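Local structure of aminopeptidase YwaD (Bacillus subtilis, 6HC6) at residues 158-170 against 185-198. The protein is a secreted, monomeric dizinc aminopeptidase that releases a range of amino acids from the N-termini of peptides by hydrolysis. Numbering follows the deposited sequence.
Sequences YYEKAKNAEAAGA and MTPNLSGNKVGIPV
The ring of Tyr159 lies against the side-chain amide of Asn192, the two planes only 18° apart, with Asn192 CB over the same ring face, 3.8 Å from the centroid, as a CH-pi contact. Lys163 CB, one helical turn on, covers part of the opposite face, and Val194 CG2 meets the ring edge. This placement follows from Tyr159 CG standing anti to the backbone N (chi1 174°), which swings the ring out over Lys163 CB, leaving its other face for Asn192. Tyr158 turns the other way, CG beside its backbone N, and takes Pro187 CA over one face, 3.9 Å from the ring centroid, with Asn188 O in plane at the edge. Met185 SD stands obliquely 5.0 Å from the centroid of the Tyr158 ring, a Met-aromatic contact, and its CE packs on Tyr158 CE1.

Between these rings a water bridges helix and loop: it accepts from Tyr159 N at 3.1 Å and from Ser190 OG, and donates to Asn188 O. An Asx turn, Ser190 N to Asn188 OD1, and the type I' turn 189-192 shape the loop here; beside the first turn of the helix, the Asn188 side chain lies about 9 Å from a bound zinc ion. Farther along, Ala162 CB packs among methyls of Leu189, Val194 and Val198, the nearest being Val198 CG2 at 3.9 Å. Glu166, extended beyond CG, receives Gly195 N on the syn side of OE2 at 3.2 Å (N-H...O 163°); the second bond, to OE1, is weak. Ile196 CD1 reaches Glu166 CB and Ala170, just past the Schellman motif at Gly169.

Helix 158-167 links parallel strands 148-152 and 172-176 as a beta-alpha-beta crossover, and the loop leading to strand 198-201 lies along it, an arrangement belonging to the PA domain of this M28 aminopeptidase.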
ATOM      1  N   TYR A 158       6.175  -3.744 -15.939  1.00 27.06           N
ATOM      2  CA  TYR A 158       6.302  -2.386 -16.457  1.00 23.89           C
ATOM      3  C   TYR A 158       7.761  -1.974 -16.551  1.00 31.09           C
ATOM      4  O   TYR A 158       8.164  -1.306 -17.510  1.00 30.44           O
ATOM      5  CB  TYR A 158       5.546  -1.412 -15.567  1.00 25.29           C
ATOM      6  CG  TYR A 158       4.074  -1.672 -15.501  1.00 21.65           C
ATOM      7  CD1 TYR A 158       3.335  -1.897 -16.657  1.00 29.65           C
ATOM      8  CD2 TYR A 158       3.412  -1.683 -14.286  1.00 22.99           C
ATOM      9  CE1 TYR A 158       1.973  -2.118 -16.601  1.00 30.64           C
ATOM     10  CE2 TYR A 158       2.047  -1.912 -14.219  1.00 26.96           C
ATOM     11  CZ  TYR A 158       1.333  -2.120 -15.380  1.00 32.67           C
ATOM     12  OH  TYR A 158      -0.023  -2.346 -15.310  1.00 36.52           O
ATOM     13  N   TYR A 159       8.570  -2.364 -15.563  1.00 24.40           N
ATOM     14  CA  TYR A 159       9.987  -2.034 -15.616  1.00 24.79           C
ATOM     15  C   TYR A 159      10.646  -2.654 -16.845  1.00 28.28           C
ATOM     16  O   TYR A 159      11.397  -1.981 -17.565  1.00 30.04           O
ATOM     17  CB  TYR A 159      10.705  -2.496 -14.344  1.00 25.02           C
ATOM     18  CG  TYR A 159      12.187  -2.280 -14.464  1.00 33.63           C
ATOM     19  CD1 TYR A 159      12.699  -0.999 -14.624  1.00 36.21           C
ATOM     20  CD2 TYR A 159      13.077  -3.352 -14.472  1.00 38.47           C
ATOM     21  CE1 TYR A 159      14.055  -0.783 -14.768  1.00 43.81           C
ATOM     22  CE2 TYR A 159      14.442  -3.147 -14.607  1.00 42.17           C
ATOM     23  CZ  TYR A 159      14.924  -1.857 -14.754  1.00 48.76           C
ATOM     24  OH  TYR A 159      16.273  -1.625 -14.891  1.00 55.68           O
ATOM     25  N   GLU A 160      10.367  -3.937 -17.104  1.00 25.89           N
ATOM     26  CA  GLU A 160      10.965  -4.614 -18.257  1.00 28.52           C
ATOM     27  C   GLU A 160      10.601  -3.901 -19.553  1.00 35.46           C
ATOM     28  O   GLU A 160      11.449  -3.728 -20.437  1.00 32.66           O
ATOM     29  CB  GLU A 160      10.515  -6.073 -18.311  1.00 37.45           C
ATOM     30  CG  GLU A 160      11.441  -7.042 -17.565  1.00 55.11           C
ATOM     31  CD  GLU A 160      10.711  -8.247 -16.977  1.00 66.32           C
ATOM     32  OE1 GLU A 160      11.233  -8.849 -16.011  1.00 69.13           O
ATOM     33  OE2 GLU A 160       9.619  -8.594 -17.477  1.00 62.04           O
ATOM     34  N   LYS A 161       9.341  -3.481 -19.680  1.00 30.57           N
ATOM     35  CA  LYS A 161       8.928  -2.737 -20.863  1.00 28.98           C
ATOM     36  C   LYS A 161       9.701  -1.431 -20.974  1.00 27.68           C
ATOM     37  O   LYS A 161      10.248  -1.108 -22.036  1.00 35.20           O
ATOM     38  CB  LYS A 161       7.421  -2.464 -20.817  1.00 31.02           C
ATOM     39  CG  LYS A 161       6.550  -3.719 -20.785  1.00 30.44           C
ATOM     40  CD  LYS A 161       5.112  -3.352 -20.449  1.00 28.19           C
ATOM     41  CE  LYS A 161       4.232  -4.597 -20.347  1.00 27.82           C
ATOM     42  NZ  LYS A 161       3.924  -5.201 -21.672  1.00 30.87           N
ATOM     43  N   ALA A 162       9.759  -0.662 -19.878  1.00 28.67           N
ATOM     44  CA  ALA A 162      10.431   0.633 -19.921  1.00 32.27           C
ATOM     45  C   ALA A 162      11.922   0.474 -20.167  1.00 33.22           C
ATOM     46  O   ALA A 162      12.523   1.271 -20.896  1.00 31.39           O
ATOM     47  CB  ALA A 162      10.192   1.404 -18.625  1.00 25.86           C
ATOM     48  N   LYS A 163      12.535  -0.544 -19.558  1.00 31.71           N
ATOM     49  CA  LYS A 163      13.960  -0.777 -19.755  1.00 32.19           C
ATOM     50  C   LYS A 163      14.257  -1.175 -21.197  1.00 33.39           C
ATOM     51  O   LYS A 163      15.247  -0.719 -21.782  1.00 34.51           O
ATOM     52  CB  LYS A 163      14.437  -1.847 -18.771  1.00 36.69           C
ATOM     53  CG  LYS A 163      15.813  -2.389 -19.035  1.00 50.49           C
ATOM     54  CD  LYS A 163      16.107  -3.580 -18.119  1.00 67.62           C
ATOM     55  CE  LYS A 163      15.090  -4.698 -18.312  1.00 73.96           C
ATOM     56  NZ  LYS A 163      15.707  -6.040 -18.128  1.00 81.43           N
ATOM     57  N   ASN A 164      13.412  -2.022 -21.792  1.00 34.96           N
ATOM     58  CA  ASN A 164      13.613  -2.383 -23.194  1.00 31.96           C
ATOM     59  C   ASN A 164      13.477  -1.161 -24.094  1.00 34.55           C
ATOM     60  O   ASN A 164      14.259  -0.980 -25.036  1.00 35.24           O
ATOM     61  CB  ASN A 164      12.617  -3.458 -23.623  1.00 33.59           C
ATOM     62  CG  ASN A 164      12.913  -4.805 -23.005  1.00 41.32           C
ATOM     63  OD1 ASN A 164      14.016  -5.045 -22.509  1.00 40.54           O
ATOM     64  ND2 ASN A 164      11.930  -5.699 -23.042  1.00 38.63           N
ATOM     65  N   ALA A 165      12.494  -0.308 -23.817  1.00 32.33           N
ATOM     66  CA  ALA A 165      12.324   0.889 -24.632  1.00 33.06           C
ATOM     67  C   ALA A 165      13.522   1.822 -24.497  1.00 30.00           C
ATOM     68  O   ALA A 165      14.010   2.367 -25.491  1.00 33.25           O
ATOM     69  CB  ALA A 165      11.025   1.603 -24.249  1.00 26.52           C
ATOM     70  N   GLU A 166      14.014   2.021 -23.271  1.00 33.73           N
ATOM     71  CA  GLU A 166      15.116   2.958 -23.082  1.00 39.82           C
ATOM     72  C   GLU A 166      16.389   2.447 -23.744  1.00 39.48           C
ATOM     73  O   GLU A 166      17.108   3.216 -24.395  1.00 38.94           O
ATOM     74  CB  GLU A 166      15.345   3.222 -21.589  1.00 38.76           C
ATOM     75  CG  GLU A 166      16.625   4.001 -21.305  1.00 49.06           C
ATOM     76  CD  GLU A 166      16.655   4.624 -19.919  1.00 54.77           C
ATOM     77  OE1 GLU A 166      17.186   5.746 -19.790  1.00 55.63           O
ATOM     78  OE2 GLU A 166      16.157   3.994 -18.959  1.00 52.56           O
ATOM     79  N   ALA A 167      16.672   1.148 -23.607  1.00 37.91           N
ATOM     80  CA  ALA A 167      17.836   0.573 -24.272  1.00 39.08           C
ATOM     81  C   ALA A 167      17.709   0.670 -25.785  1.00 40.63           C
ATOM     82  O   ALA A 167      18.721   0.717 -26.492  1.00 40.52           O
ATOM     83  CB  ALA A 167      18.023  -0.883 -23.847  1.00 37.41           C
ATOM     84  N   ALA A 168      16.479   0.714 -26.299  1.00 37.12           N
ATOM     85  CA  ALA A 168      16.238   0.887 -27.724  1.00 40.62           C
ATOM     86  C   ALA A 168      16.297   2.344 -28.161  1.00 41.51           C
ATOM     87  O   ALA A 168      16.034   2.634 -29.335  1.00 42.04           O
ATOM     88  CB  ALA A 168      14.877   0.299 -28.102  1.00 38.12           C
ATOM     89  N   GLY A 169      16.601   3.265 -27.253  1.00 40.42           N
ATOM     90  CA  GLY A 169      16.728   4.662 -27.611  1.00 36.07           C
ATOM     91  C   GLY A 169      15.446   5.461 -27.566  1.00 32.79           C
ATOM     92  O   GLY A 169      15.418   6.584 -28.091  1.00 32.96           O
ATOM     93  N   ALA A 170      14.385   4.923 -26.969  1.00 31.54           N
ATOM     94  CA  ALA A 170      13.139   5.668 -26.853  1.00 33.26           C
ATOM     95  C   ALA A 170      13.348   6.935 -26.035  1.00 31.41           C
ATOM     96  O   ALA A 170      14.182   6.986 -25.125  1.00 32.93           O
ATOM     97  CB  ALA A 170      12.050   4.809 -26.201  1.00 29.63           C
ATOM     98  N   MET A 185      -3.763   3.566 -15.450  1.00 37.20           N
ATOM     99  CA  MET A 185      -2.951   2.680 -14.629  1.00 36.58           C
ATOM    100  C   MET A 185      -1.628   3.344 -14.260  1.00 31.08           C
ATOM    101  O   MET A 185      -1.053   4.104 -15.040  1.00 33.90           O
ATOM    102  CB  MET A 185      -2.676   1.380 -15.392  1.00 37.67           C
ATOM    103  CG  MET A 185      -2.354   1.632 -16.868  1.00 21.12           C
ATOM    104  SD  MET A 185      -1.044   0.617 -17.627  1.00 41.15           S
ATOM    105  CE  MET A 185       0.392   1.165 -16.710  1.00 49.23           C
ATOM    106  N   THR A 186      -1.143   3.047 -13.061  1.00 28.93           N
ATOM    107  CA  THR A 186       0.195   3.472 -12.660  1.00 29.18           C
ATOM    108  C   THR A 186       1.215   2.445 -13.145  1.00 26.56           C
ATOM    109  O   THR A 186       1.100   1.265 -12.794  1.00 25.50           O
ATOM    110  CB  THR A 186       0.273   3.613 -11.146  1.00 43.33           C
ATOM    111  OG1 THR A 186      -0.727   4.539 -10.699  1.00 45.71           O
ATOM    112  CG2 THR A 186       1.635   4.122 -10.733  1.00 41.51           C
ATOM    113  N   PRO A 187       2.191   2.827 -13.965  1.00 28.59           N
ATOM    114  CA  PRO A 187       3.200   1.847 -14.445  1.00 30.29           C
ATOM    115  C   PRO A 187       4.363   1.686 -13.469  1.00 34.22           C
ATOM    116  O   PRO A 187       5.504   2.094 -13.739  1.00 32.07           O
ATOM    117  CB  PRO A 187       3.627   2.449 -15.787  1.00 34.21           C
ATOM    118  CG  PRO A 187       3.489   3.922 -15.589  1.00 35.98           C
ATOM    119  CD  PRO A 187       2.315   4.129 -14.649  1.00 29.10           C
ATOM    120  N   ASN A 188       4.064   1.063 -12.322  1.00 27.02           N
ATOM    121  CA  ASN A 188       5.021   0.886 -11.226  1.00 26.14           C
ATOM    122  C   ASN A 188       6.298   0.193 -11.696  1.00 27.15           C
ATOM    123  O   ASN A 188       6.256  -0.901 -12.263  1.00 26.28           O
ATOM    124  CB  ASN A 188       4.348   0.076 -10.111  1.00 32.20           C
ATOM    125  CG  ASN A 188       5.182  -0.021  -8.833  1.00 56.97           C
ATOM    126  OD1 ASN A 188       6.416  -0.050  -8.864  1.00 58.73           O
ATOM    127  ND2 ASN A 188       4.496  -0.095  -7.694  1.00 63.89           N
ATOM    128  N   LEU A 189       7.443   0.818 -11.414  1.00 22.68           N
ATOM    129  CA  LEU A 189       8.731   0.352 -11.918  1.00 25.76           C
ATOM    130  C   LEU A 189       9.482  -0.545 -10.931  1.00 30.04           C
ATOM    131  O   LEU A 189      10.696  -0.730 -11.082  1.00 30.53           O
ATOM    132  CB  LEU A 189       9.596   1.558 -12.305  1.00 21.31           C
ATOM    133  CG  LEU A 189       9.025   2.354 -13.487  1.00 21.13           C
ATOM    134  CD1 LEU A 189       9.799   3.638 -13.701  1.00 26.92           C
ATOM    135  CD2 LEU A 189       9.052   1.506 -14.756  1.00 27.68           C
ATOM    136  N   SER A 190       8.788  -1.127  -9.948  1.00 26.89           N
ATOM    137  CA  SER A 190       9.403  -2.078  -9.010  1.00 28.62           C
ATOM    138  C   SER A 190      10.605  -1.463  -8.300  1.00 30.69           C
ATOM    139  O   SER A 190      11.598  -2.142  -8.029  1.00 31.56           O
ATOM    140  CB  SER A 190       9.814  -3.381  -9.708  1.00 37.49           C
ATOM    141  OG  SER A 190       8.734  -4.014 -10.379  1.00 39.10           O
ATOM    142  N   GLY A 191      10.522  -0.166  -8.008  1.00 29.45           N
ATOM    143  CA  GLY A 191      11.590   0.523  -7.314  1.00 34.62           C
ATOM    144  C   GLY A 191      12.808   0.851  -8.150  1.00 45.35           C
ATOM    145  O   GLY A 191      13.776   1.402  -7.608  1.00 45.50           O
ATOM    146  N   ASN A 192      12.802   0.534  -9.441  1.00 34.09           N
ATOM    147  CA  ASN A 192      13.940   0.861 -10.282  1.00 36.32           C
ATOM    148  C   ASN A 192      13.840   2.296 -10.784  1.00 34.28           C
ATOM    149  O   ASN A 192      12.774   2.917 -10.787  1.00 37.31           O
ATOM    150  CB  ASN A 192      14.030  -0.097 -11.464  1.00 31.98           C
ATOM    151  CG  ASN A 192      14.272  -1.529 -11.039  1.00 43.32           C
ATOM    152  OD1 ASN A 192      13.343  -2.336 -10.976  1.00 45.03           O
ATOM    153  ND2 ASN A 192      15.525  -1.856 -10.751  1.00 45.52           N
ATOM    154  N   LYS A 193      14.976   2.828 -11.207  1.00 41.42           N
ATOM    155  CA  LYS A 193      15.019   4.140 -11.830  1.00 35.42           C
ATOM    156  C   LYS A 193      15.136   3.972 -13.336  1.00 41.65           C
ATOM    157  O   LYS A 193      15.875   3.110 -13.820  1.00 36.64           O
ATOM    158  CB  LYS A 193      16.185   4.967 -11.283  1.00 43.37           C
ATOM    159  CG  LYS A 193      16.088   5.202  -9.785  1.00 46.76           C
ATOM    160  CD  LYS A 193      15.676   6.624  -9.454  1.00 48.42           C
ATOM    161  CE  LYS A 193      16.536   7.180  -8.323  1.00 60.47           C
ATOM    162  NZ  LYS A 193      16.541   8.671  -8.266  1.00 64.59           N
ATOM    163  N   VAL A 194      14.365   4.767 -14.071  1.00 35.57           N
ATOM    164  CA  VAL A 194      14.429   4.814 -15.525  1.00 38.33           C
ATOM    165  C   VAL A 194      14.754   6.246 -15.922  1.00 36.39           C
ATOM    166  O   VAL A 194      14.260   7.199 -15.306  1.00 36.22           O
ATOM    167  CB  VAL A 194      13.109   4.327 -16.162  1.00 41.20           C
ATOM    168  CG1 VAL A 194      13.163   4.434 -17.672  1.00 46.72           C
ATOM    169  CG2 VAL A 194      12.835   2.887 -15.757  1.00 37.55           C
ATOM    170  N   GLY A 195      15.614   6.396 -16.928  1.00 32.45           N
ATOM    171  CA  GLY A 195      16.133   7.686 -17.334  1.00 35.89           C
ATOM    172  C   GLY A 195      15.284   8.464 -18.306  1.00 35.22           C
ATOM    173  O   GLY A 195      15.662   9.575 -18.695  1.00 38.90           O
ATOM    174  N   ILE A 196      14.148   7.918 -18.714  1.00 33.84           N
ATOM    175  CA  ILE A 196      13.218   8.617 -19.597  1.00 31.32           C
ATOM    176  C   ILE A 196      11.866   8.652 -18.898  1.00 30.04           C
ATOM    177  O   ILE A 196      11.639   7.914 -17.924  1.00 30.87           O
ATOM    178  CB  ILE A 196      13.141   7.951 -20.992  1.00 32.72           C
ATOM    179  CG1 ILE A 196      12.788   6.466 -20.879  1.00 32.73           C
ATOM    180  CG2 ILE A 196      14.462   8.109 -21.720  1.00 32.71           C
ATOM    181  CD1 ILE A 196      12.611   5.790 -22.235  1.00 35.08           C
ATOM    182  N   PRO A 197      10.956   9.521 -19.338  1.00 28.13           N
ATOM    183  CA  PRO A 197       9.606   9.521 -18.758  1.00 26.78           C
ATOM    184  C   PRO A 197       8.900   8.199 -19.012  1.00 24.76           C
ATOM    185  O   PRO A 197       9.058   7.588 -20.071  1.00 24.88           O
ATOM    186  CB  PRO A 197       8.904  10.674 -19.482  1.00 27.06           C
ATOM    187  CG  PRO A 197      10.005  11.549 -20.000  1.00 30.01           C
ATOM    188  CD  PRO A 197      11.153  10.627 -20.292  1.00 28.58           C
ATOM    189  N   VAL A 198       8.130   7.751 -18.014  1.00 23.96           N
ATOM    190  CA  VAL A 198       7.292   6.560 -18.112  1.00 24.52           C
ATOM    191  C   VAL A 198       5.918   6.912 -17.552  1.00 28.12           C
ATOM    192  O   VAL A 198       5.805   7.292 -16.381  1.00 27.42           O
ATOM    193  CB  VAL A 198       7.881   5.366 -17.342  1.00 24.27           C
ATOM    194  CG1 VAL A 198       6.994   4.140 -17.526  1.00 28.12           C
ATOM    195  CG2 VAL A 198       9.338   5.073 -17.766  1.00 25.95           C
TER
HETATM  196  O   HOH W   1       7.379  -3.208 -12.823  1.00 29.06           O